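Local atomic coordinates of intimin (Escherichia coli, PDB entry 6TPL), a protein that probably serves as a bacterial surface adhesin, its extracellular passenger here represented by two Ig-like domains that hold an extended conformation. Residues 30-34 / 35-39; 129-133 / 134-138. All coordinates share one frame; numbering follows the deposited sequence.

Contact 1. Residues 30-34 / 35-39; sequences VKKNG and VAQAN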
loop_
_atom_site.group_PDB
_atom_site.type_symbol
_atom_site.label_atom_id
_atom_site.label_comp_id
_atom_site.label_asym_id
_atom_site.label_seq_id
_atom_site.Cartn_x
_atom_site.Cartn_y
_atom_site.Cartn_z
ATOM N N VAL A 30 -14.030 -3.345 -12.756
ATOM C CA VAL A 30 -14.348 -2.351 -13.772
ATOM C C VAL A 30 -15.857 -2.196 -13.820
ATOM O O VAL A 30 -16.581 -3.186 -13.960
ATOM C CB VAL A 30 -13.800 -2.753 -15.152
ATOM C CG1 VAL A 30 -14.127 -1.691 -16.189
ATOM C CG2 VAL A 30 -12.300 -3.002 -15.075
ATOM N N LYS A 31 -16.325 -0.957 -13.703
ATOM C CA LYS A 31 -17.747 -0.651 -13.727
ATOM C C LYS A 31 -17.996 0.566 -14.609
ATOM O O LYS A 31 -17.097 1.370 -14.869
ATOM C CB LYS A 31 -18.292 -0.385 -12.315
ATOM C CG LYS A 31 -18.058 -1.513 -11.320
ATOM C CD LYS A 31 -18.736 -1.225 -9.984
ATOM C CE LYS A 31 -18.544 -2.374 -9.003
ATOM N NZ LYS A 31 -19.013 -2.026 -7.632
ATOM N N LYS A 32 -19.230 0.663 -15.098
ATOM C CA LYS A 32 -19.762 1.881 -15.693
ATOM C C LYS A 32 -21.070 2.176 -14.977
ATOM O O LYS A 32 -21.988 1.349 -15.003
ATOM C CB LYS A 32 -19.992 1.733 -17.199
ATOM C CG LYS A 32 -20.462 3.031 -17.867
ATOM C CD LYS A 32 -20.577 2.885 -19.380
ATOM C CE LYS A 32 -21.715 1.952 -19.776
ATOM N NZ LYS A 32 -21.884 1.875 -21.254
ATOM N N ASN A 33 -21.148 3.330 -14.314
ATOM C CA ASN A 33 -22.336 3.694 -13.542
ATOM C C ASN A 33 -22.706 2.583 -12.566
ATOM O O ASN A 33 -23.881 2.256 -12.368
ATOM C CB ASN A 33 -23.508 4.020 -14.467
ATOM C CG ASN A 33 -23.197 5.149 -15.426
ATOM O OD1 ASN A 33 -22.483 6.091 -15.083
ATOM N ND2 ASN A 33 -23.733 5.061 -16.638
ATOM N N GLY A 34 -21.686 1.985 -11.955
ATOM C CA GLY A 34 -21.894 0.960 -10.961
ATOM C C GLY A 34 -22.155 -0.425 -11.502
ATOM O O GLY A 34 -22.258 -1.367 -10.709
ATOM N N VAL A 35 -22.254 -0.589 -12.819
ATOM C CA VAL A 35 -22.570 -1.874 -13.434
ATOM C C VAL A 35 -21.281 -2.528 -13.910
ATOM O O VAL A 35 -20.473 -1.900 -14.604
ATOM C CB VAL A 35 -23.564 -1.706 -14.597
ATOM C CG1 VAL A 35 -23.848 -3.053 -15.241
ATOM C CG2 VAL A 35 -24.849 -1.059 -14.101
ATOM N N ALA A 36 -21.093 -3.791 -13.538
ATOM C CA ALA A 36 -19.919 -4.540 -13.958
ATOM C C ALA A 36 -19.785 -4.517 -15.475
ATOM O O ALA A 36 -20.777 -4.587 -16.206
ATOM C CB ALA A 36 -20.013 -5.980 -13.453
ATOM N N GLN A 37 -18.543 -4.414 -15.944
ATOM C CA GLN A 37 -18.233 -4.365 -17.367
ATOM C C GLN A 37 -17.376 -5.567 -17.727
ATOM O O GLN A 37 -16.282 -5.735 -17.178
ATOM C CB GLN A 37 -17.502 -3.070 -17.731
ATOM C CG GLN A 37 -18.278 -1.808 -17.426
ATOM C CD GLN A 37 -19.513 -1.664 -18.284
ATOM O OE1 GLN A 37 -19.421 -1.464 -19.495
ATOM N NE2 GLN A 37 -20.679 -1.758 -17.660
ATOM N N ALA A 38 -17.861 -6.386 -18.653
ATOM C CA ALA A 38 -17.143 -7.574 -19.088
ATOM C C ALA A 38 -16.321 -7.288 -20.340
ATOM O O ALA A 38 -16.615 -6.378 -21.120
ATOM C CB ALA A 38 -18.116 -8.725 -19.350
ATOM N N ASN A 39 -15.261 -8.079 -20.507
ATOM C CA ASN A 39 -14.456 -8.090 -21.728
ATOM C C ASN A 39 -13.731 -6.767 -21.961
ATOM O O ASN A 39 -13.472 -6.386 -23.104
ATOM C CB ASN A 39 -15.311 -8.429 -22.953
ATOM C CG ASN A 39 -16.017 -9.765 -22.825
ATOM O OD1 ASN A 39 -15.539 -10.670 -22.141
ATOM N ND2 ASN A 39 -17.161 -9.896 -23.489
#
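The backbone oxygen of Val35 is gripped by two N-H groups: Lys32 N reaches Val35 O at 2.9 Å, tilted 20° from the carbonyl plane, and the side-chain amide of Gln37 donates from NE2 to Val35 O at 3.1 Å, well above that plane. This is a two-residue beta hairpin, a type I' turn from Lys32 to Val35 that ends strand 24-32 of a bacterial Ig-like domain and turns it into the short strand 35-36. The turn closes with the return bond from Val35 N to Lys32 O, and Asn33 and Gly34 at its corners both have positive phi. A C-H contact adds to the load on the same carbonyl, Lys31 CA lying 3.1 Å from Val35 O.

Gln37 shows how a side chain can fold back to donate to a carbonyl two residues earlier that also belongs to the hairpin pairing. Its N-H bonds to Val30 O, while CG stays beside the backbone N and a bend at chi2, -67°, brings the amide round to Val35 O. The acceptor lies almost in the amide plane of Gln37, and the N-H points nearly straight at it, at 167°. On the way the chain lies against the opposite strand: CG packs 3.5 Å from Lys32 N, and the amide carbon CD sits 3.6 Å from Lys32 CB. Val35 O would probably lose one of its two N-H donors, and the Lys32 methylene its amide cover, if an alanine replaced this glutamine. Within the turn, Asn33 ND2 hydrogen-bonds to Asp2; further along, Gln37 O accepts from Thr60. At the buried end of the contact, the side chains of Val30 and Gln37 cross at about a right angle, Val30 CG1 meeting Gln37 CB at 4.0 Å.

Contact 2. Residues 129-133 / 134-138; sequences KVMKG and DKPVS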
loop_
_atom_site.group_PDB
_atom_site.type_symbol
_atom_site.label_atom_id
_atom_site.label_comp_id
_atom_site.label_asym_id
_atom_site.label_seq_id
_atom_site.Cartn_x
_atom_site.Cartn_y
_atom_site.Cartn_z
ATOM N N LYS A 129 3.203 -3.268 10.820
ATOM C CA LYS A 129 3.402 -4.626 11.303
ATOM C C LYS A 129 4.806 -5.084 10.936
ATOM O O LYS A 129 5.300 -4.786 9.844
ATOM C CB LYS A 129 2.369 -5.591 10.720
ATOM C CG LYS A 129 2.235 -6.886 11.504
ATOM C CD LYS A 129 1.271 -7.842 10.826
ATOM C CE LYS A 129 0.962 -9.046 11.701
ATOM N NZ LYS A 129 -0.036 -9.943 11.050
ATOM N N VAL A 130 5.442 -5.805 11.854
ATOM C CA VAL A 130 6.781 -6.347 11.659
ATOM C C VAL A 130 6.703 -7.858 11.804
ATOM O O VAL A 130 6.106 -8.361 12.762
ATOM C CB VAL A 130 7.781 -5.759 12.670
ATOM C CG1 VAL A 130 9.150 -6.368 12.455
ATOM C CG2 VAL A 130 7.829 -4.251 12.546
ATOM N N MET A 131 7.330 -8.579 10.877
ATOM C CA MET A 131 7.289 -10.032 10.899
ATOM C C MET A 131 8.657 -10.612 10.559
ATOM O O MET A 131 9.505 -9.962 9.944
ATOM C CB MET A 131 6.235 -10.576 9.923
ATOM C CG MET A 131 4.883 -9.904 10.054
ATOM S SD MET A 131 3.603 -10.706 9.056
ATOM C CE MET A 131 3.313 -12.210 9.984
ATOM N N LYS A 132 8.857 -11.854 10.995
ATOM C CA LYS A 132 10.042 -12.646 10.694
ATOM C C LYS A 132 9.582 -14.094 10.665
ATOM O O LYS A 132 8.856 -14.526 11.565
ATOM C CB LYS A 132 11.141 -12.442 11.744
ATOM C CG LYS A 132 12.409 -13.250 11.488
ATOM C CD LYS A 132 13.511 -12.852 12.467
ATOM C CE LYS A 132 13.018 -12.889 13.910
ATOM N NZ LYS A 132 14.092 -12.592 14.897
ATOM N N GLY A 133 9.965 -14.825 9.625
ATOM C CA GLY A 133 9.479 -16.186 9.473
ATOM C C GLY A 133 7.975 -16.279 9.349
ATOM O O GLY A 133 7.382 -17.291 9.743
ATOM N N ASP A 134 7.339 -15.242 8.803
ATOM C CA ASP A 134 5.890 -15.160 8.644
ATOM C C ASP A 134 5.164 -15.116 9.981
ATOM O O ASP A 134 3.956 -15.367 10.046
ATOM C CB ASP A 134 5.354 -16.317 7.794
ATOM C CG ASP A 134 5.008 -15.884 6.383
ATOM O OD1 ASP A 134 5.710 -16.296 5.436
ATOM O OD2 ASP A 134 4.036 -15.118 6.224
ATOM N N LYS A 135 5.880 -14.796 11.053
ATOM C CA LYS A 135 5.279 -14.592 12.356
ATOM C C LYS A 135 5.508 -13.158 12.817
ATOM O O LYS A 135 6.519 -12.547 12.460
ATOM C CB LYS A 135 5.871 -15.559 13.389
ATOM C CG LYS A 135 5.642 -17.025 13.064
ATOM C CD LYS A 135 6.402 -17.916 14.029
ATOM C CE LYS A 135 6.288 -19.373 13.637
ATOM N NZ LYS A 135 7.290 -20.211 14.340
ATOM N N PRO A 136 4.604 -12.594 13.617
ATOM C CA PRO A 136 4.822 -11.232 14.115
ATOM C C PRO A 136 5.989 -11.167 15.092
ATOM O O PRO A 136 6.275 -12.116 15.825
ATOM C CB PRO A 136 3.496 -10.884 14.804
ATOM C CG PRO A 136 2.939 -12.221 15.241
ATOM C CD PRO A 136 3.388 -13.216 14.184
ATOM N N VAL A 137 6.674 -10.026 15.091
ATOM C CA VAL A 137 7.822 -9.790 15.961
ATOM C C VAL A 137 7.422 -8.763 17.009
ATOM O O VAL A 137 6.984 -7.657 16.669
ATOM C CB VAL A 137 9.045 -9.306 15.168
ATOM C CG1 VAL A 137 10.219 -9.089 16.113
ATOM C CG2 VAL A 137 9.409 -10.291 14.067
ATOM N N SER A 138 7.590 -9.116 18.277
ATOM C CA SER A 138 7.320 -8.194 19.366
ATOM C C SER A 138 8.581 -7.431 19.756
ATOM O O SER A 138 9.706 -7.881 19.534
ATOM C CB SER A 138 6.772 -8.947 20.580
ATOM O OG SER A 138 7.721 -9.870 21.075
#
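Met131 lays its methyl CE against Asp134 O in the turn and Pro136 in the returning arm of a beta hairpin whose type I' turn, Lys132 to Lys135, joins strand 124-132 of an Ig-like domain to the short strand 135-136. With CG beside the backbone N (chi1 -49°), the chain runs on extended at chi2 and then bends at chi3, 73°, which carries the methyl CE to within 3.2 Å of Asp134 O. The same methyl lies 4.3 Å from Pro136 CD. Nearer the backbone, Met131 CB rests against Lys135 O, an oxygen that also receives the N-H of Lys132 at 2.8 Å.

Val137 works from the other face of the strand. Its CG2, set beside its own backbone N, drops onto the Met131-Lys132 peptide and touches Lys132 CB at 3.6 Å. The valine's N-H is bonded to Val130 O at 2.9 Å, approaching from above the carbonyl plane, and Val137 O takes a hydrogen bond from Thr158.

At the tip, Gly133 and Asp134 both take positive phi. The side chain of Asp134 lies about 4 Å from a bound magnesium ion, and its OD1 has a long, weak ion pair with Lys17. The buried Val130 meets Val137 obliquely, CG1 to CB at 4.0 Å.

In the fold
Contacts 1 and 2 work the same principle twice: each is a hairpin with a type I' turn, joining a long strand (24-32 in one Ig-like domain, 124-132 in the other) to a two-residue one, and each lies mostly at the surface with a single buried valine. Their centres are 39 Å apart, on opposite sides of the chain's centre, and they do not touch. The equivalent backbone bonds recur, but the side chains differ. In residues 30-39 a glutamine amide supplies a polar bond to the hairpin carbonyl; in residues 129-138 a valine takes its place and methionine and proline add apolar contacts. Contact 2 alone has a turn residue near magnesium.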